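Local coordinates for putative diflavin flavoprotein A 5 (PDB 4FEK) that probably passes electrons from NADH to oxygen, reducing it to water, with this chain forming the metallo-beta-lactamase-like N-terminal part of the longer protein, at residues 27-32 with 61-66; 55-60 with 171-176; 152-157 with 209-214; 199-204 with 248-253; 225-230 with 237-242. One frame throughout, in Å; residues are numbered along the deposited sequence. Where two conformers were deposited one is given.

Contact 1 (27-32 with 61-66); sequences SRLRFE and ESFMKI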
# COMPACT_ATOMS: atom_id res chain seq x y z
N SER A 27 -1.10 -18.32 7.21
CA SER A 27 0.12 -19.01 6.79
C SER A 27 0.82 -18.19 5.71
O SER A 27 0.23 -17.26 5.15
CB SER A 27 -0.22 -20.41 6.26
OG SER A 27 -1.18 -20.31 5.22
N ARG A 28 2.09 -18.52 5.45
CA ARG A 28 2.90 -17.77 4.49
C ARG A 28 2.22 -17.73 3.12
O ARG A 28 1.51 -18.67 2.75
CB ARG A 28 4.29 -18.40 4.37
CG ARG A 28 4.33 -19.70 3.64
CD ARG A 28 4.71 -20.81 4.60
NE ARG A 28 3.63 -21.76 4.70
CZ ARG A 28 3.50 -22.67 5.65
NH1 ARG A 28 4.40 -22.77 6.62
NH2 ARG A 28 2.46 -23.48 5.62
N LEU A 29 2.43 -16.65 2.39
CA LEU A 29 1.95 -16.56 1.02
C LEU A 29 2.98 -17.18 0.09
O LEU A 29 2.63 -17.72 -0.95
CB LEU A 29 1.73 -15.10 0.62
CG LEU A 29 0.50 -14.39 1.18
CD1 LEU A 29 0.41 -12.97 0.62
CD2 LEU A 29 -0.73 -15.20 0.85
N ARG A 30 4.24 -17.08 0.49
CA ARG A 30 5.36 -17.59 -0.30
C ARG A 30 6.37 -18.27 0.62
O ARG A 30 6.43 -17.96 1.80
CB ARG A 30 6.05 -16.43 -1.03
CG ARG A 30 5.20 -15.79 -2.11
CD ARG A 30 4.82 -16.81 -3.17
NE ARG A 30 3.58 -16.47 -3.86
CZ ARG A 30 2.85 -17.34 -4.56
NH1 ARG A 30 3.24 -18.61 -4.66
NH2 ARG A 30 1.73 -16.95 -5.15
N PHE A 31 7.16 -19.19 0.10
CA PHE A 31 8.23 -19.81 0.89
C PHE A 31 9.47 -18.94 0.88
O PHE A 31 10.50 -19.29 0.30
CB PHE A 31 8.52 -21.21 0.36
CG PHE A 31 7.36 -22.15 0.48
CD1 PHE A 31 7.09 -22.79 1.68
CD2 PHE A 31 6.51 -22.38 -0.60
CE1 PHE A 31 6.02 -23.65 1.80
CE2 PHE A 31 5.43 -23.24 -0.47
CZ PHE A 31 5.19 -23.88 0.73
N GLU A 32 9.38 -17.79 1.54
CA GLU A 32 10.43 -16.77 1.44
C GLU A 32 10.74 -16.23 2.82
O GLU A 32 9.92 -16.39 3.73
CB GLU A 32 9.98 -15.61 0.55
CG GLU A 32 9.63 -16.01 -0.89
CD GLU A 32 10.74 -16.79 -1.59
OE1 GLU A 32 11.93 -16.52 -1.34
OE2 GLU A 32 10.42 -17.69 -2.40
N GLU A 61 -2.78 -12.09 -6.78
CA GLU A 61 -3.75 -13.09 -7.27
C GLU A 61 -4.25 -14.03 -6.17
O GLU A 61 -5.41 -14.45 -6.17
CB GLU A 61 -3.17 -13.91 -8.44
CG GLU A 61 -4.15 -14.99 -8.96
CD GLU A 61 -3.77 -15.59 -10.30
OE1 GLU A 61 -2.58 -15.57 -10.65
OE2 GLU A 61 -4.69 -16.08 -11.00
N SER A 62 -3.38 -14.32 -5.21
CA SER A 62 -3.68 -15.28 -4.16
C SER A 62 -4.91 -14.87 -3.34
O SER A 62 -5.66 -15.73 -2.83
CB SER A 62 -2.46 -15.47 -3.26
OG SER A 62 -2.76 -16.34 -2.18
N PHE A 63 -5.12 -13.57 -3.23
CA PHE A 63 -6.24 -13.00 -2.47
C PHE A 63 -7.34 -12.45 -3.39
O PHE A 63 -8.35 -11.92 -2.92
CB PHE A 63 -5.74 -11.82 -1.64
CG PHE A 63 -5.02 -12.21 -0.38
CD1 PHE A 63 -5.58 -13.10 0.52
CD2 PHE A 63 -3.79 -11.64 -0.07
CE1 PHE A 63 -4.93 -13.43 1.70
CE2 PHE A 63 -3.12 -11.97 1.11
CZ PHE A 63 -3.71 -12.87 1.99
N MSE A 64 -7.15 -12.58 -4.70
CA MSE A 64 -8.01 -11.91 -5.67
C MSE A 64 -9.49 -12.18 -5.49
O MSE A 64 -10.29 -11.24 -5.44
CB MSE A 64 -7.62 -12.31 -7.09
CG MSE A 64 -8.59 -11.80 -8.15
SE MSE A 64 -8.06 -12.40 -9.94
CE MSE A 64 -8.17 -14.34 -9.68
N LYS A 65 -9.85 -13.46 -5.41
CA LYS A 65 -11.25 -13.84 -5.33
C LYS A 65 -11.95 -13.30 -4.09
O LYS A 65 -13.00 -12.67 -4.20
CB LYS A 65 -11.43 -15.36 -5.40
CG LYS A 65 -12.91 -15.77 -5.38
CD LYS A 65 -13.08 -17.29 -5.34
CE LYS A 65 -14.55 -17.70 -5.45
NZ LYS A 65 -15.12 -17.48 -6.81
N ILE A 66 -11.37 -13.51 -2.91
CA ILE A 66 -12.03 -13.02 -1.70
C ILE A 66 -11.99 -11.49 -1.61
O ILE A 66 -12.91 -10.88 -1.06
CB ILE A 66 -11.48 -13.65 -0.39
CG1 ILE A 66 -9.98 -13.39 -0.23
CG2 ILE A 66 -11.75 -15.15 -0.36
CD1 ILE A 66 -9.42 -13.89 1.08
O HOH W 1 -0.32 -14.44 -5.82
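In the metallo-beta-lactamase-like fold of this chain, the loop that joins strands 18-25 and 41-49 meets the start of helix 61-74 through L29, which packs on F63 and S62. The two branches of L29 divide the work. CD1 lies 3.7 Å from CE2 of F63, an oblique approach to the ring, while CD2 reaches toward S62, 3.8 Å from its OG, and also passes 4.0 Å from F63 CZ. The leucine and phenylalanine side chains run at about a right angle to one another. F63 has its CG anti to its own carbonyl carbon (chi1 -78°), which brings the far end of its ring nearer to the loop than its CB bond alone would suggest. The ring also rests on A23, S25 and S43, and L29 touches Y35 and T41, so both pack among loop and strand residues, R7 included. Beside this packing, one water accepts from the backbone N of S62 at 3.1 Å and, weakly, from NH2 of R30 at 3.3 Å, lying in the plane of the guanidinium at its edge. Cohesion here is therefore mainly apolar, and the polar link is a single water whose grip on the arginine is weak.

Contact 2 (55-60 with 171-176); sequences IIDPPV and YTDKIF. With PO4 (phosphate ion), chain E.
I56 and Y171 meet at about a right angle, the CD1 methyl of the isoleucine standing over the middle of the tyrosine ring. It lies 3.5 Å from the ring centroid and only 7° off the normal, a CH-pi contact between strands 53-56 and 169-173 of the facing sheets of the metallo-beta-lactamase-like sandwich. Farther along both segments, the side chains of D57 and D173 also cross at about a right angle, with their carboxylate planes 32° apart. D173 has its CG anti to its backbone N (chi1 -169°), which sets CG 3.5 Å from D57 OD2. A water accepts from D173 N at 3.0 Å and lies at a weak 3.4 Å from D57 OD2. K174 gives NZ to a phosphate O4 at 2.8 Å; H87, S89, N91 and R92 also hold this phosphate, probably brought by the crystallisation liquor. Each carboxylate has its own donor, G86 N for D57 OD1 and H87 ND1 for D173 OD2, fixing the two acids close together where the sheets meet.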
# COMPACT_ATOMS: atom_id res chain seq x y z
N ILE A 55 -9.82 3.28 -5.06
CA ILE A 55 -9.28 2.19 -4.28
C ILE A 55 -7.75 2.28 -4.31
O ILE A 55 -7.14 2.71 -5.30
CB ILE A 55 -9.79 0.81 -4.74
CG1 ILE A 55 -9.38 0.50 -6.16
CG2 ILE A 55 -11.33 0.74 -4.65
CD1 ILE A 55 -10.02 -0.82 -6.66
N ILE A 56 -7.14 1.86 -3.22
CA ILE A 56 -5.70 1.91 -3.13
C ILE A 56 -5.15 0.50 -2.91
O ILE A 56 -5.57 -0.17 -1.98
CB ILE A 56 -5.26 2.82 -2.00
CG1 ILE A 56 -5.64 4.27 -2.34
CG2 ILE A 56 -3.74 2.67 -1.75
CD1 ILE A 56 -5.67 5.22 -1.16
N ASP A 57 -4.24 0.07 -3.79
CA ASP A 57 -3.53 -1.23 -3.68
C ASP A 57 -4.34 -2.54 -3.60
O ASP A 57 -4.32 -3.22 -2.57
CB ASP A 57 -2.54 -1.20 -2.50
CG ASP A 57 -1.35 -0.28 -2.78
OD1 ASP A 57 -0.90 -0.24 -3.94
OD2 ASP A 57 -0.85 0.39 -1.84
N PRO A 58 -5.00 -2.93 -4.70
CA PRO A 58 -5.63 -4.26 -4.80
C PRO A 58 -4.56 -5.36 -4.64
O PRO A 58 -3.46 -5.20 -5.18
CB PRO A 58 -6.18 -4.30 -6.24
CG PRO A 58 -6.23 -2.87 -6.70
CD PRO A 58 -5.08 -2.18 -5.97
N PRO A 59 -4.87 -6.44 -3.92
CA PRO A 59 -3.87 -7.46 -3.55
C PRO A 59 -3.47 -8.41 -4.68
O PRO A 59 -4.03 -8.36 -5.79
CB PRO A 59 -4.58 -8.25 -2.46
CG PRO A 59 -6.05 -8.12 -2.83
CD PRO A 59 -6.18 -6.70 -3.29
N VAL A 60 -2.51 -9.29 -4.39
CA VAL A 60 -2.00 -10.27 -5.37
C VAL A 60 -3.05 -11.31 -5.72
O VAL A 60 -4.06 -11.42 -5.02
CB VAL A 60 -0.77 -11.01 -4.83
CG1 VAL A 60 0.37 -10.01 -4.56
CG2 VAL A 60 -1.12 -11.80 -3.58
N TYR A 171 -0.75 6.67 2.79
CA TYR A 171 -0.81 5.31 2.25
C TYR A 171 0.61 4.96 1.81
O TYR A 171 1.12 5.57 0.87
CB TYR A 171 -1.81 5.24 1.09
CG TYR A 171 -3.24 5.60 1.59
CD1 TYR A 171 -4.10 4.60 2.05
CD2 TYR A 171 -3.67 6.92 1.66
CE1 TYR A 171 -5.36 4.91 2.54
CE2 TYR A 171 -4.94 7.25 2.16
CZ TYR A 171 -5.78 6.23 2.60
OH TYR A 171 -7.03 6.53 3.09
N THR A 172 1.23 4.01 2.49
CA THR A 172 2.68 3.82 2.38
C THR A 172 3.05 2.50 1.72
O THR A 172 4.25 2.24 1.51
CB THR A 172 3.40 3.90 3.75
OG1 THR A 172 2.97 2.81 4.59
CG2 THR A 172 3.13 5.22 4.44
N ASP A 173 2.03 1.69 1.42
CA ASP A 173 2.22 0.41 0.70
C ASP A 173 3.30 -0.42 1.40
O ASP A 173 3.13 -0.80 2.55
CB ASP A 173 2.61 0.70 -0.76
CG ASP A 173 2.56 -0.54 -1.65
OD1 ASP A 173 2.06 -1.60 -1.21
OD2 ASP A 173 3.03 -0.44 -2.81
N LYS A 174 4.43 -0.69 0.72
CA LYS A 174 5.49 -1.52 1.31
C LYS A 174 6.20 -0.90 2.51
O LYS A 174 6.84 -1.61 3.28
CB LYS A 174 6.54 -1.93 0.27
CG LYS A 174 6.02 -2.86 -0.82
CD LYS A 174 5.59 -4.22 -0.26
CE LYS A 174 5.00 -5.10 -1.37
NZ LYS A 174 4.81 -6.52 -0.94
N ILE A 175 6.14 0.42 2.67
CA ILE A 175 6.90 1.02 3.77
C ILE A 175 6.16 0.88 5.11
O ILE A 175 4.94 1.09 5.16
CB ILE A 175 7.27 2.50 3.52
CG1 ILE A 175 7.73 2.73 2.07
CG2 ILE A 175 8.35 2.95 4.53
CD1 ILE A 175 8.93 1.91 1.65
N PHE A 176 6.90 0.55 6.17
CA PHE A 176 6.40 0.49 7.57
C PHE A 176 5.53 -0.70 7.98
O PHE A 176 4.91 -0.65 9.05
CB PHE A 176 5.62 1.76 7.98
CG PHE A 176 6.36 3.02 7.78
CD1 PHE A 176 7.49 3.31 8.53
CD2 PHE A 176 5.90 3.96 6.87
CE1 PHE A 176 8.16 4.50 8.36
CE2 PHE A 176 6.55 5.15 6.70
CZ PHE A 176 7.69 5.42 7.44
P PO4 E . 4.03 -8.13 -4.35
O1 PO4 E . 2.81 -8.06 -5.28
O2 PO4 E . 4.65 -9.47 -4.53
O3 PO4 E . 4.96 -7.04 -4.80
O4 PO4 E . 3.54 -7.95 -2.93
O HOH W 2 -0.97 1.65 1.33

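Contact 3 (152-157 with 209-214); sequences PSPRWP and AIHVEA
H211 leaves helix 209-219 and lays its ring against the loop of P152, S153 and P154. Its CB is 3.9 Å from S153 CB, and CG follows at 3.8 Å from the same carbon. The ring then divides. On one branch CD2 approaches P152 O to 3.3 Å, obliquely to the ring; on the other ND1 lies 3.6 Å from P154 CD. At the far end, P154 CD sits over a face of the imidazole, displaced toward its rim, 3.3 Å from CE1 and 3.5 Å from NE2. This is a CH-pi contact, 20° off the ring normal. Proline and histidine side chains come from opposite directions at the surface, where P152 O bonds a di(hydroxyethyl)ether molecule, probably from the crystallisation liquor. Within the loop, S153 OG, placed between its backbone N and carbonyl carbon (chi1 65°), accepts from W156 N at 3.2 Å. This ST motif sits in the 145-150/160-164 hairpin connection of the metallo-beta-lactamase-like fold's five-stranded sheet, packed on helix 209-219.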
# COMPACT_ATOMS: atom_id res chain seq x y z
N PRO A 152 10.86 6.58 -5.66
CA PRO A 152 11.49 5.57 -6.51
C PRO A 152 12.75 4.97 -5.84
O PRO A 152 13.57 5.71 -5.27
CB PRO A 152 11.89 6.36 -7.76
CG PRO A 152 12.08 7.78 -7.27
CD PRO A 152 11.01 7.94 -6.22
N SER A 153 12.90 3.65 -5.93
CA SER A 153 14.07 2.95 -5.43
C SER A 153 14.39 1.81 -6.40
O SER A 153 13.53 1.39 -7.19
CB SER A 153 13.80 2.40 -4.02
OG SER A 153 12.79 1.41 -4.04
N PRO A 154 15.63 1.30 -6.35
CA PRO A 154 16.01 0.21 -7.25
C PRO A 154 15.06 -0.98 -7.17
O PRO A 154 14.68 -1.54 -8.20
CB PRO A 154 17.42 -0.16 -6.76
CG PRO A 154 17.96 1.13 -6.20
CD PRO A 154 16.77 1.78 -5.53
N ARG A 155 14.63 -1.34 -5.97
CA ARG A 155 13.67 -2.42 -5.77
C ARG A 155 12.24 -2.08 -6.27
O ARG A 155 11.55 -2.93 -6.86
CB ARG A 155 13.64 -2.81 -4.30
CG ARG A 155 12.61 -3.85 -3.93
CD ARG A 155 12.98 -5.21 -4.47
NE ARG A 155 12.07 -6.24 -4.00
CZ ARG A 155 10.83 -6.42 -4.45
NH1 ARG A 155 10.34 -5.62 -5.40
NH2 ARG A 155 10.07 -7.40 -3.96
N TRP A 156 11.80 -0.85 -6.01
CA TRP A 156 10.49 -0.36 -6.47
C TRP A 156 10.60 0.98 -7.20
O TRP A 156 10.37 2.04 -6.61
CB TRP A 156 9.47 -0.23 -5.31
CG TRP A 156 9.21 -1.50 -4.58
CD1 TRP A 156 8.40 -2.54 -4.99
CD2 TRP A 156 9.75 -1.88 -3.31
NE1 TRP A 156 8.42 -3.54 -4.04
CE2 TRP A 156 9.23 -3.16 -3.00
CE3 TRP A 156 10.64 -1.26 -2.41
CZ2 TRP A 156 9.57 -3.83 -1.83
CZ3 TRP A 156 10.97 -1.94 -1.24
CH2 TRP A 156 10.43 -3.20 -0.96
N PRO A 157 10.95 0.96 -8.49
CA PRO A 157 11.11 2.20 -9.25
C PRO A 157 9.83 3.02 -9.25
O PRO A 157 9.88 4.25 -9.34
CB PRO A 157 11.44 1.71 -10.68
CG PRO A 157 12.08 0.32 -10.43
CD PRO A 157 11.30 -0.24 -9.27
N ALA A 209 18.73 1.04 2.35
CA ALA A 209 18.70 2.03 3.43
C ALA A 209 18.81 3.51 3.01
O ALA A 209 18.12 4.36 3.58
CB ALA A 209 19.75 1.69 4.50
N ILE A 210 19.68 3.84 2.05
CA ILE A 210 19.75 5.24 1.63
C ILE A 210 18.43 5.71 0.99
O ILE A 210 18.05 6.87 1.13
CB ILE A 210 20.91 5.55 0.65
CG1 ILE A 210 20.80 4.69 -0.60
CG2 ILE A 210 22.28 5.40 1.36
CD1 ILE A 210 21.71 5.14 -1.73
N HIS A 211 17.73 4.81 0.31
CA HIS A 211 16.42 5.19 -0.21
C HIS A 211 15.36 5.28 0.88
O HIS A 211 14.45 6.10 0.78
CB HIS A 211 15.97 4.24 -1.32
CG HIS A 211 16.71 4.44 -2.59
ND1 HIS A 211 17.92 3.84 -2.84
CD2 HIS A 211 16.44 5.21 -3.68
CE1 HIS A 211 18.36 4.21 -4.03
NE2 HIS A 211 17.47 5.03 -4.57
N VAL A 212 15.45 4.45 1.92
CA VAL A 212 14.52 4.60 3.04
C VAL A 212 14.67 5.98 3.68
O VAL A 212 13.68 6.63 4.01
CB VAL A 212 14.77 3.52 4.09
CG1 VAL A 212 13.90 3.73 5.32
CG2 VAL A 212 14.55 2.16 3.47
N GLU A 213 15.91 6.42 3.85
CA GLU A 213 16.19 7.74 4.42
C GLU A 213 15.60 8.84 3.56
O GLU A 213 15.04 9.80 4.08
CB GLU A 213 17.71 7.98 4.59
CG GLU A 213 18.38 7.05 5.60
CD GLU A 213 19.84 7.41 5.89
OE1 GLU A 213 20.55 7.93 4.99
OE2 GLU A 213 20.28 7.16 7.04
N ALA A 214 15.74 8.71 2.24
CA ALA A 214 15.20 9.71 1.30
C ALA A 214 13.67 9.77 1.41
O ALA A 214 13.07 10.84 1.40
CB ALA A 214 15.62 9.38 -0.15

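Contact 4 (199-204 with 248-253); sequences YYFNCL and DWSKAQ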
# COMPACT_ATOMS: atom_id res chain seq x y z
N TYR A 199 11.85 -7.14 11.90
CA TYR A 199 12.19 -8.22 10.99
C TYR A 199 11.81 -7.84 9.55
O TYR A 199 12.53 -8.13 8.60
CB TYR A 199 11.48 -9.52 11.42
CG TYR A 199 11.87 -10.70 10.57
CD1 TYR A 199 13.16 -11.22 10.62
CD2 TYR A 199 10.95 -11.30 9.69
CE1 TYR A 199 13.54 -12.29 9.84
CE2 TYR A 199 11.31 -12.38 8.90
CZ TYR A 199 12.61 -12.88 8.98
OH TYR A 199 13.01 -13.94 8.20
N TYR A 200 10.67 -7.18 9.42
CA TYR A 200 10.19 -6.72 8.13
C TYR A 200 11.18 -5.72 7.52
O TYR A 200 11.53 -5.84 6.35
CB TYR A 200 8.80 -6.10 8.30
CG TYR A 200 8.11 -5.64 7.03
CD1 TYR A 200 8.41 -4.40 6.49
CD2 TYR A 200 7.12 -6.42 6.41
CE1 TYR A 200 7.78 -3.92 5.38
CE2 TYR A 200 6.45 -5.94 5.25
CZ TYR A 200 6.79 -4.70 4.75
OH TYR A 200 6.19 -4.20 3.62
N PHE A 201 11.62 -4.75 8.32
CA PHE A 201 12.63 -3.80 7.88
C PHE A 201 13.89 -4.53 7.39
O PHE A 201 14.39 -4.27 6.30
CB PHE A 201 13.01 -2.85 9.01
CG PHE A 201 14.04 -1.82 8.61
CD1 PHE A 201 15.41 -2.12 8.68
CD2 PHE A 201 13.65 -0.56 8.17
CE1 PHE A 201 16.35 -1.19 8.30
CE2 PHE A 201 14.59 0.39 7.80
CZ PHE A 201 15.94 0.08 7.87
N ASN A 202 14.40 -5.44 8.21
CA ASN A 202 15.60 -6.20 7.87
C ASN A 202 15.47 -7.07 6.62
O ASN A 202 16.45 -7.22 5.88
CB ASN A 202 16.07 -7.01 9.07
CG ASN A 202 16.66 -6.11 10.17
OD1 ASN A 202 17.22 -5.07 9.88
ND2 ASN A 202 16.51 -6.52 11.42
N CYS A 203 14.28 -7.62 6.39
CA CYS A 203 14.03 -8.44 5.21
C CYS A 203 13.90 -7.59 3.96
O CYS A 203 14.54 -7.89 2.95
CB CYS A 203 12.74 -9.27 5.35
SG CYS A 203 12.89 -10.64 6.42
N LEU A 204 13.09 -6.54 4.03
CA LEU A 204 12.64 -5.81 2.83
C LEU A 204 13.15 -4.37 2.64
O LEU A 204 13.14 -3.86 1.52
CB LEU A 204 11.12 -5.75 2.85
CG LEU A 204 10.38 -7.08 2.83
CD1 LEU A 204 8.88 -6.84 2.90
CD2 LEU A 204 10.74 -7.85 1.56
N ASP A 248 16.70 5.20 12.68
CA ASP A 248 17.84 4.62 13.40
C ASP A 248 18.37 3.36 12.71
O ASP A 248 19.57 3.20 12.52
CB ASP A 248 17.51 4.32 14.86
CG ASP A 248 17.14 5.56 15.65
OD1 ASP A 248 17.50 6.68 15.23
OD2 ASP A 248 16.46 5.40 16.69
N TRP A 249 17.45 2.45 12.37
CA TRP A 249 17.80 1.23 11.66
C TRP A 249 18.49 1.53 10.32
O TRP A 249 19.44 0.84 9.95
CB TRP A 249 16.56 0.35 11.43
CG TRP A 249 15.89 -0.14 12.70
CD1 TRP A 249 16.46 -0.31 13.93
CD2 TRP A 249 14.52 -0.52 12.84
NE1 TRP A 249 15.52 -0.77 14.82
CE2 TRP A 249 14.32 -0.92 14.17
CE3 TRP A 249 13.43 -0.59 11.95
CZ2 TRP A 249 13.09 -1.36 14.65
CZ3 TRP A 249 12.20 -1.03 12.42
CH2 TRP A 249 12.04 -1.40 13.76
N SER A 250 18.03 2.55 9.61
CA SER A 250 18.64 2.92 8.33
C SER A 250 20.08 3.42 8.48
O SER A 250 20.96 3.03 7.71
CB SER A 250 17.81 3.95 7.58
OG SER A 250 16.58 3.38 7.17
N LYS A 251 20.33 4.31 9.43
CA LYS A 251 21.70 4.79 9.57
C LYS A 251 22.65 3.67 10.02
O LYS A 251 23.77 3.62 9.56
CB LYS A 251 21.81 6.07 10.43
CG LYS A 251 21.37 5.97 11.88
CD LYS A 251 21.85 7.22 12.64
CE LYS A 251 21.21 7.37 14.00
NZ LYS A 251 19.74 7.62 13.88
N ALA A 252 22.17 2.76 10.86
CA ALA A 252 22.94 1.58 11.24
C ALA A 252 23.34 0.69 10.06
O ALA A 252 24.48 0.22 9.96
CB ALA A 252 22.18 0.76 12.26
N GLN A 253 22.38 0.44 9.18
CA GLN A 253 22.59 -0.41 8.02
C GLN A 253 23.65 0.17 7.11
O GLN A 253 24.43 -0.56 6.49
CB GLN A 253 21.25 -0.56 7.28
CG GLN A 253 21.29 -1.54 6.14
CD GLN A 253 21.74 -2.92 6.58
OE1 GLN A 253 22.54 -3.56 5.90
NE2 GLN A 253 21.23 -3.39 7.71
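The F201 ring has the CB of W249 over one face, offset toward the rim, and S250 OG at its edge near the ring plane. N202 OD1, from its own helix, lies at the edge as well. This is helix-to-helix packing between 194-205 and 239-258, in the outer helical layer of the metallo-beta-lactamase-like sandwich. The methylene of W249 comes 3.5 Å from F201 CE1 and 3.8 Å from the ring centroid, a CH-pi contact. The indole adds its six-membered ring in an oblique pairing, with planes 58° apart and W249 CE3 3.6 Å from F201 CG. F201 reaches the other helix with its CG anti to the backbone N (chi1 -180°). S250 OG lies 3.4 Å from F201 CZ, yet its hydrogen bond goes to Y246 O one turn back in its own helix, so its approach to the ring is plain packing. Y246 itself meets F201 edge-to-face, making the phenylalanine part of an aromatic cluster. On helix 239-258, K251 NZ forms a salt bridge 2.8 Å long with D248 OD1, meeting that oxygen on its anti side, 23° out of the carboxylate plane.

Contact 5 (225-230 with 237-242); sequences RLYAVG and TSLIAL
L239 covers Y227 at the seam between strand 226-229, an edge strand within this chain of the five-stranded sheet of the metallo-beta-lactamase-like fold, and the first turn of helix 239-258. The leucine carries its CG anti to the backbone N (chi1 -171°), thrusting the fork of its side chain away from the helix and onto the strand. Its CG stands over the centre of the tyrosine ring, 3.7 Å from the centroid and 9° off the normal, a CH-pi contact. The methyls then part: CD1 turns to the backbone, 3.5 Å from L226 N and 3.6 Å from R225 C, whereas CD2 follows the ring outward to 3.8 Å from Y227 CZ. Y227, with CG anti to its carbonyl carbon (chi1 -69°), crosses the leucine at about a right angle. Its opposite face stacks on F176, so the ring is sandwiched between an aliphatic and an aromatic neighbour. The phenol finishes in a hydrogen bond with T243 OG1, one turn along the helix from L239, and L239 CD2 lies 3.9 Å from Y227 OH.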
# COMPACT_ATOMS: atom_id res chain seq x y z
N ARG A 225 -1.58 11.20 10.76
CA ARG A 225 -2.23 10.56 11.90
C ARG A 225 -2.17 9.04 11.80
O ARG A 225 -2.30 8.35 12.81
CB ARG A 225 -3.69 11.00 11.99
CG ARG A 225 -3.88 12.47 12.33
CD ARG A 225 -5.35 12.84 12.33
NE ARG A 225 -5.59 14.07 13.07
CZ ARG A 225 -6.25 14.14 14.22
NH1 ARG A 225 -6.76 13.04 14.76
NH2 ARG A 225 -6.41 15.31 14.82
N LEU A 226 -1.97 8.52 10.59
CA LEU A 226 -1.98 7.08 10.37
C LEU A 226 -1.09 6.70 9.19
O LEU A 226 -1.15 7.36 8.14
CB LEU A 226 -3.41 6.58 10.09
CG LEU A 226 -3.60 5.08 9.92
CD1 LEU A 226 -3.64 4.42 11.28
CD2 LEU A 226 -4.87 4.76 9.11
N TYR A 227 -0.28 5.66 9.36
CA TYR A 227 0.34 4.99 8.21
C TYR A 227 -0.58 3.84 7.80
O TYR A 227 -0.62 2.80 8.48
CB TYR A 227 1.74 4.41 8.52
CG TYR A 227 2.84 5.41 8.77
CD1 TYR A 227 2.79 6.69 8.22
CD2 TYR A 227 3.96 5.07 9.52
CE1 TYR A 227 3.82 7.60 8.43
CE2 TYR A 227 4.99 5.98 9.74
CZ TYR A 227 4.92 7.23 9.19
OH TYR A 227 5.95 8.14 9.42
N ALA A 228 -1.29 4.03 6.70
CA ALA A 228 -2.10 2.98 6.10
C ALA A 228 -1.18 2.10 5.26
O ALA A 228 -1.07 2.27 4.05
CB ALA A 228 -3.20 3.58 5.24
N VAL A 229 -0.54 1.15 5.93
CA VAL A 229 0.49 0.30 5.34
C VAL A 229 -0.10 -0.84 4.50
O VAL A 229 -1.26 -1.16 4.63
CB VAL A 229 1.34 -0.32 6.44
CG1 VAL A 229 1.95 0.79 7.33
CG2 VAL A 229 0.49 -1.31 7.29
N GLY A 230 0.74 -1.45 3.66
CA GLY A 230 0.34 -2.54 2.80
C GLY A 230 0.23 -3.88 3.52
O GLY A 230 -0.52 -4.74 3.08
N THR A 237 -0.83 4.59 16.78
CA THR A 237 -0.17 5.10 17.97
C THR A 237 1.33 4.91 17.91
O THR A 237 2.08 5.71 18.45
CB THR A 237 -0.78 4.49 19.25
OG1 THR A 237 -2.19 4.74 19.26
CG2 THR A 237 -0.17 5.15 20.50
N SER A 238 1.79 3.87 17.21
CA SER A 238 3.23 3.59 17.17
C SER A 238 3.93 4.30 16.01
O SER A 238 5.11 4.06 15.77
CB SER A 238 3.51 2.08 17.13
OG SER A 238 3.44 1.57 15.81
N LEU A 239 3.21 5.18 15.32
CA LEU A 239 3.69 5.86 14.11
C LEU A 239 5.00 6.62 14.33
O LEU A 239 5.96 6.45 13.57
CB LEU A 239 2.61 6.84 13.64
CG LEU A 239 2.70 7.56 12.30
CD1 LEU A 239 1.29 7.94 11.84
CD2 LEU A 239 3.57 8.81 12.39
N ILE A 240 5.04 7.48 15.33
CA ILE A 240 6.21 8.32 15.55
C ILE A 240 7.41 7.48 15.98
O ILE A 240 8.52 7.65 15.47
CB ILE A 240 5.91 9.48 16.55
CG1 ILE A 240 4.90 10.45 15.93
CG2 ILE A 240 7.20 10.21 16.92
CD1 ILE A 240 4.18 11.37 16.92
N ALA A 241 7.17 6.53 16.88
CA ALA A 241 8.24 5.64 17.32
C ALA A 241 8.76 4.75 16.20
O ALA A 241 9.95 4.44 16.16
CB ALA A 241 7.79 4.79 18.51
N LEU A 242 7.88 4.32 15.30
CA LEU A 242 8.32 3.44 14.22
C LEU A 242 9.13 4.26 13.22
O LEU A 242 10.12 3.79 12.68
CB LEU A 242 7.14 2.74 13.52
CG LEU A 242 7.55 1.78 12.39
CD1 LEU A 242 8.35 0.59 12.91
CD2 LEU A 242 6.32 1.32 11.56

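From the N terminus, contact 1 closes the first loop, bringing 27-32 to helix 61-74. Before it shuts, contact 2 has opened at 55-60; the two cross, and contact 2 closes at 171-176, joining one sheet to the other. Contact 3 starts at 152-157 within that span and ends on helix 209-219, so it crosses contact 2, which it touches through W156 and K174. Contact 4 opens at 199-204, crosses contact 3 and closes near the C terminus on helix 239-258. Contact 5 falls wholly within contact 4's span and shares that helix. Strands 169-173 and 226-229 are neighbours, linking contacts 2 and 5, while contact 1 stays apart from contacts 3, 4 and 5.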